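Local atomic coordinates of peptidoglycan-recognition protein-SD (Drosophila melanogaster, PDB entry 2RKQ), a protein that binds bacterial peptidoglycan in the fly's innate immune defence and thereby activates the Toll pathway. Residues 59-71 against 78-90. Numbering follows the deposited sequence.
Sequences KQKFSDIGYHYLI and YEGRSPSQRGAFA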
# COMPACT_ATOMS: atom_id res chain seq x y z
N LYS A 59 -15.38 5.27 -9.29
CA LYS A 59 -16.25 5.81 -8.24
C LYS A 59 -15.59 6.93 -7.45
O LYS A 59 -16.22 7.97 -7.21
CB LYS A 59 -16.71 4.70 -7.28
CG LYS A 59 -17.28 3.46 -7.96
CD LYS A 59 -18.57 3.76 -8.66
CE LYS A 59 -19.27 2.50 -9.11
NZ LYS A 59 -20.41 2.89 -10.00
N GLN A 60 -14.34 6.72 -7.03
CA GLN A 60 -13.62 7.74 -6.25
C GLN A 60 -12.99 8.79 -7.17
O GLN A 60 -12.60 9.87 -6.71
CB GLN A 60 -12.58 7.11 -5.31
CG GLN A 60 -13.16 6.28 -4.14
CD GLN A 60 -12.09 5.71 -3.23
OE1 GLN A 60 -11.75 6.30 -2.19
NE2 GLN A 60 -11.55 4.55 -3.60
N LYS A 61 -12.92 8.48 -8.47
CA LYS A 61 -12.42 9.39 -9.50
C LYS A 61 -10.91 9.71 -9.33
O LYS A 61 -10.42 10.75 -9.78
CB LYS A 61 -13.28 10.67 -9.57
CG LYS A 61 -14.80 10.46 -9.42
CD LYS A 61 -15.42 9.78 -10.63
CE LYS A 61 -16.95 9.80 -10.55
NZ LYS A 61 -17.54 10.98 -11.29
N PHE A 62 -10.19 8.78 -8.71
CA PHE A 62 -8.72 8.85 -8.67
C PHE A 62 -8.16 8.64 -10.07
O PHE A 62 -8.82 8.00 -10.91
CB PHE A 62 -8.12 7.77 -7.76
CG PHE A 62 -8.44 7.92 -6.30
CD1 PHE A 62 -8.11 6.89 -5.43
CD2 PHE A 62 -9.01 9.09 -5.78
CE1 PHE A 62 -8.37 7.00 -4.07
CE2 PHE A 62 -9.28 9.21 -4.40
CZ PHE A 62 -8.96 8.15 -3.56
N SER A 63 -6.96 9.17 -10.32
CA SER A 63 -6.27 8.94 -11.57
C SER A 63 -5.82 7.50 -11.77
O SER A 63 -5.55 7.10 -12.90
CB SER A 63 -5.07 9.85 -11.69
OG SER A 63 -5.49 11.21 -11.62
N ASP A 64 -5.70 6.75 -10.68
CA ASP A 64 -5.16 5.38 -10.72
C ASP A 64 -5.49 4.77 -9.40
O ASP A 64 -5.97 5.46 -8.50
CB ASP A 64 -3.63 5.46 -10.92
CG ASP A 64 -2.97 4.13 -11.23
OD1 ASP A 64 -1.74 4.10 -11.13
OD2 ASP A 64 -3.66 3.15 -11.59
N ILE A 65 -5.26 3.46 -9.28
CA ILE A 65 -5.27 2.84 -7.96
C ILE A 65 -4.42 3.69 -7.01
O ILE A 65 -3.41 4.24 -7.43
CB ILE A 65 -4.77 1.38 -8.06
CG1 ILE A 65 -5.19 0.58 -6.82
CG2 ILE A 65 -3.27 1.31 -8.46
CD1 ILE A 65 -5.05 -0.92 -7.08
N GLY A 66 -4.85 3.83 -5.76
CA GLY A 66 -4.31 4.89 -4.91
C GLY A 66 -2.98 4.62 -4.24
O GLY A 66 -2.36 5.53 -3.69
N TYR A 67 -2.56 3.36 -4.28
CA TYR A 67 -1.38 2.90 -3.55
C TYR A 67 -0.23 2.56 -4.47
O TYR A 67 -0.42 2.33 -5.67
CB TYR A 67 -1.76 1.66 -2.71
CG TYR A 67 -2.80 2.00 -1.69
CD1 TYR A 67 -4.12 1.65 -1.87
CD2 TYR A 67 -2.46 2.70 -0.54
CE1 TYR A 67 -5.07 1.99 -0.93
CE2 TYR A 67 -3.40 3.07 0.38
CZ TYR A 67 -4.70 2.70 0.20
OH TYR A 67 -5.61 3.07 1.16
N HIS A 68 0.98 2.55 -3.89
CA HIS A 68 2.17 2.14 -4.62
C HIS A 68 2.34 0.64 -4.69
O HIS A 68 2.86 0.13 -5.70
CB HIS A 68 3.41 2.78 -4.00
CG HIS A 68 3.28 4.26 -3.92
ND1 HIS A 68 3.50 5.10 -4.99
CD2 HIS A 68 2.84 5.05 -2.92
CE1 HIS A 68 3.23 6.34 -4.64
NE2 HIS A 68 2.84 6.34 -3.38
N TYR A 69 1.93 -0.05 -3.63
CA TYR A 69 1.99 -1.50 -3.60
C TYR A 69 0.80 -2.01 -2.83
O TYR A 69 0.33 -1.36 -1.89
CB TYR A 69 3.23 -1.96 -2.86
CG TYR A 69 4.53 -1.65 -3.55
CD1 TYR A 69 5.35 -0.61 -3.08
CD2 TYR A 69 4.95 -2.39 -4.65
CE1 TYR A 69 6.57 -0.31 -3.71
CE2 TYR A 69 6.17 -2.11 -5.27
CZ TYR A 69 6.97 -1.08 -4.79
OH TYR A 69 8.18 -0.79 -5.39
N LEU A 70 0.32 -3.19 -3.22
CA LEU A 70 -0.75 -3.88 -2.49
C LEU A 70 -0.32 -5.29 -2.24
O LEU A 70 0.42 -5.87 -3.03
CB LEU A 70 -2.07 -3.85 -3.27
CG LEU A 70 -2.62 -2.42 -3.35
CD1 LEU A 70 -2.21 -1.76 -4.68
CD2 LEU A 70 -4.12 -2.41 -3.16
N ILE A 71 -0.79 -5.86 -1.14
CA ILE A 71 -0.33 -7.18 -0.73
C ILE A 71 -1.52 -8.11 -0.55
O ILE A 71 -2.41 -7.86 0.26
CB ILE A 71 0.49 -7.11 0.57
CG1 ILE A 71 1.63 -6.08 0.43
CG2 ILE A 71 1.06 -8.50 0.88
CD1 ILE A 71 2.44 -5.90 1.67
N TYR A 78 1.69 -6.61 -5.31
CA TYR A 78 1.24 -6.07 -6.60
C TYR A 78 1.65 -4.62 -6.74
O TYR A 78 1.48 -3.81 -5.82
CB TYR A 78 -0.28 -6.21 -6.74
CG TYR A 78 -0.74 -7.63 -6.71
CD1 TYR A 78 -0.88 -8.30 -5.50
CD2 TYR A 78 -1.00 -8.32 -7.89
CE1 TYR A 78 -1.26 -9.64 -5.45
CE2 TYR A 78 -1.38 -9.66 -7.87
CZ TYR A 78 -1.51 -10.32 -6.64
OH TYR A 78 -1.87 -11.65 -6.60
N GLU A 79 2.17 -4.29 -7.90
CA GLU A 79 2.59 -2.93 -8.20
C GLU A 79 1.40 -2.01 -8.50
O GLU A 79 0.53 -2.36 -9.30
CB GLU A 79 3.47 -2.96 -9.44
CG GLU A 79 3.97 -1.59 -9.83
CD GLU A 79 4.80 -1.63 -11.10
OE1 GLU A 79 4.60 -2.52 -11.95
OE2 GLU A 79 5.66 -0.73 -11.22
N GLY A 80 1.40 -0.86 -7.84
CA GLY A 80 0.42 0.20 -8.08
C GLY A 80 1.09 1.38 -8.76
O GLY A 80 1.80 1.22 -9.77
N ARG A 81 0.88 2.58 -8.22
CA ARG A 81 1.59 3.76 -8.74
C ARG A 81 3.09 3.65 -8.56
O ARG A 81 3.57 2.97 -7.65
CB ARG A 81 1.15 5.03 -8.01
CG ARG A 81 -0.30 5.34 -8.18
CD ARG A 81 -0.71 6.58 -7.39
NE ARG A 81 -2.15 6.70 -7.52
CZ ARG A 81 -2.84 7.85 -7.52
NH1 ARG A 81 -2.24 9.03 -7.34
NH2 ARG A 81 -4.16 7.81 -7.69
N SER A 82 3.85 4.34 -9.42
CA SER A 82 5.28 4.46 -9.24
C SER A 82 5.59 5.21 -7.95
O SER A 82 4.87 6.15 -7.61
CB SER A 82 5.88 5.25 -10.39
OG SER A 82 7.26 5.45 -10.16
N PRO A 83 6.67 4.84 -7.24
CA PRO A 83 7.05 5.63 -6.07
C PRO A 83 7.30 7.10 -6.35
O PRO A 83 7.25 7.90 -5.42
CB PRO A 83 8.33 4.94 -5.59
CG PRO A 83 8.18 3.54 -6.06
CD PRO A 83 7.55 3.66 -7.40
N SER A 84 7.59 7.47 -7.61
CA SER A 84 7.76 8.90 -7.94
C SER A 84 6.46 9.57 -8.34
O SER A 84 6.46 10.70 -8.85
CB SER A 84 8.80 9.14 -9.04
OG SER A 84 9.82 8.18 -9.08
N GLN A 85 5.34 8.87 -8.15
CA GLN A 85 4.02 9.46 -8.36
C GLN A 85 3.33 9.54 -7.02
O GLN A 85 3.24 8.54 -6.31
CB GLN A 85 3.17 8.59 -9.32
CG GLN A 85 3.66 8.62 -10.75
CD GLN A 85 2.91 7.65 -11.66
OE1 GLN A 85 2.59 7.98 -12.81
NE2 GLN A 85 2.69 6.43 -11.18
N ARG A 86 2.81 10.71 -6.68
CA ARG A 86 2.07 10.88 -5.43
C ARG A 86 0.94 9.87 -5.36
O ARG A 86 0.30 9.57 -6.37
CB ARG A 86 1.52 12.31 -5.36
CG ARG A 86 0.93 12.64 -4.00
CD ARG A 86 0.27 14.01 -4.03
NE ARG A 86 1.27 15.07 -4.09
CZ ARG A 86 1.07 16.29 -4.58
NH1 ARG A 86 -0.10 16.63 -5.11
NH2 ARG A 86 2.07 17.16 -4.56
N GLY A 87 0.73 9.30 -4.18
CA GLY A 87 -0.40 8.41 -3.97
C GLY A 87 -1.69 9.17 -3.74
O GLY A 87 -1.71 10.41 -3.75
N ALA A 88 -2.77 8.42 -3.59
CA ALA A 88 -4.08 8.99 -3.29
C ALA A 88 -4.68 8.14 -2.19
O ALA A 88 -5.48 7.23 -2.44
CB ALA A 88 -4.98 8.99 -4.53
N PHE A 89 -4.27 8.43 -0.97
CA PHE A 89 -4.78 7.73 0.21
C PHE A 89 -4.86 8.62 1.44
O PHE A 89 -5.47 8.22 2.42
CB PHE A 89 -3.96 6.45 0.50
CG PHE A 89 -2.49 6.69 0.62
CD1 PHE A 89 -1.93 7.12 1.82
CD2 PHE A 89 -1.65 6.48 -0.47
CE1 PHE A 89 -0.55 7.36 1.92
CE2 PHE A 89 -0.28 6.73 -0.39
CZ PHE A 89 0.27 7.15 0.81
N ALA A 90 -4.30 9.84 1.39
CA ALA A 90 -4.22 10.65 2.60
C ALA A 90 -4.38 12.15 2.39
O ALA A 90 -3.99 12.94 3.25
CB ALA A 90 -2.88 10.38 3.31
O HOH W 1 5.22 0.95 -7.03
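Arg81 reaches across to the carbonyls of Asp64 and Ile65 and ties the loop ahead of strand 69-71 to the one that follows strand 77-79. Its CB rests 3.8 Å from ND1 of His68. With CG anti to the carbonyl carbon (chi1 -62°) and the chain extended from there to NE, CG touches both Ile65 O and Asp64 OD1, CD passes Ile65 O, and the guanidinium arrives edge-on among three carbonyls near its plane. NE donates to Ile65 O at 2.8 Å, nearly straight at 165°; NH2 reaches Asp64 O from above that carbonyl's plane; NH1 turns back to Arg86 O at 2.8 Å within its own segment. Asp64 OD1 lies well out of the guanidinium plane, 4.5 Å from NE of Arg81, so the charges are near but no N-H is aimed at it; the carboxylate forms its salt bridge with Arg7. Cutting Arg81 back to an alanine would probably leave the carbonyls of Asp64, Ile65 and Arg86 without their side-chain donors, the loops then held mainly by backbone bonds.

Beyond the guanidinium, Ala88 N binds Gly66 O on a lone pair, and Ala88 CB sits squarely over one face of the Phe62 ring, 3.9 Å from its centroid, while Gln60 CB covers the opposite face. Tyr67 and Phe89 lie nearly parallel but slid apart, CE2 of Tyr67 touching Phe89 CB at 3.4 Å. The His68 ring turns its ND1 edge to Ser82 O and Arg81 O, both weak bonds. A water donates to His68 O and Arg81 O. In the antiparallel hairpin, Leu70 and Tyr78 exchange two backbone bonds; past the strands, Gly80 N binds His68 O and Arg81 N binds Tyr67 O.

In this amidase-family fold, then, alongside the backbone N-H groups of Gly80, Arg81 and Ala88, one guanidinium serves carbonyls of both loops.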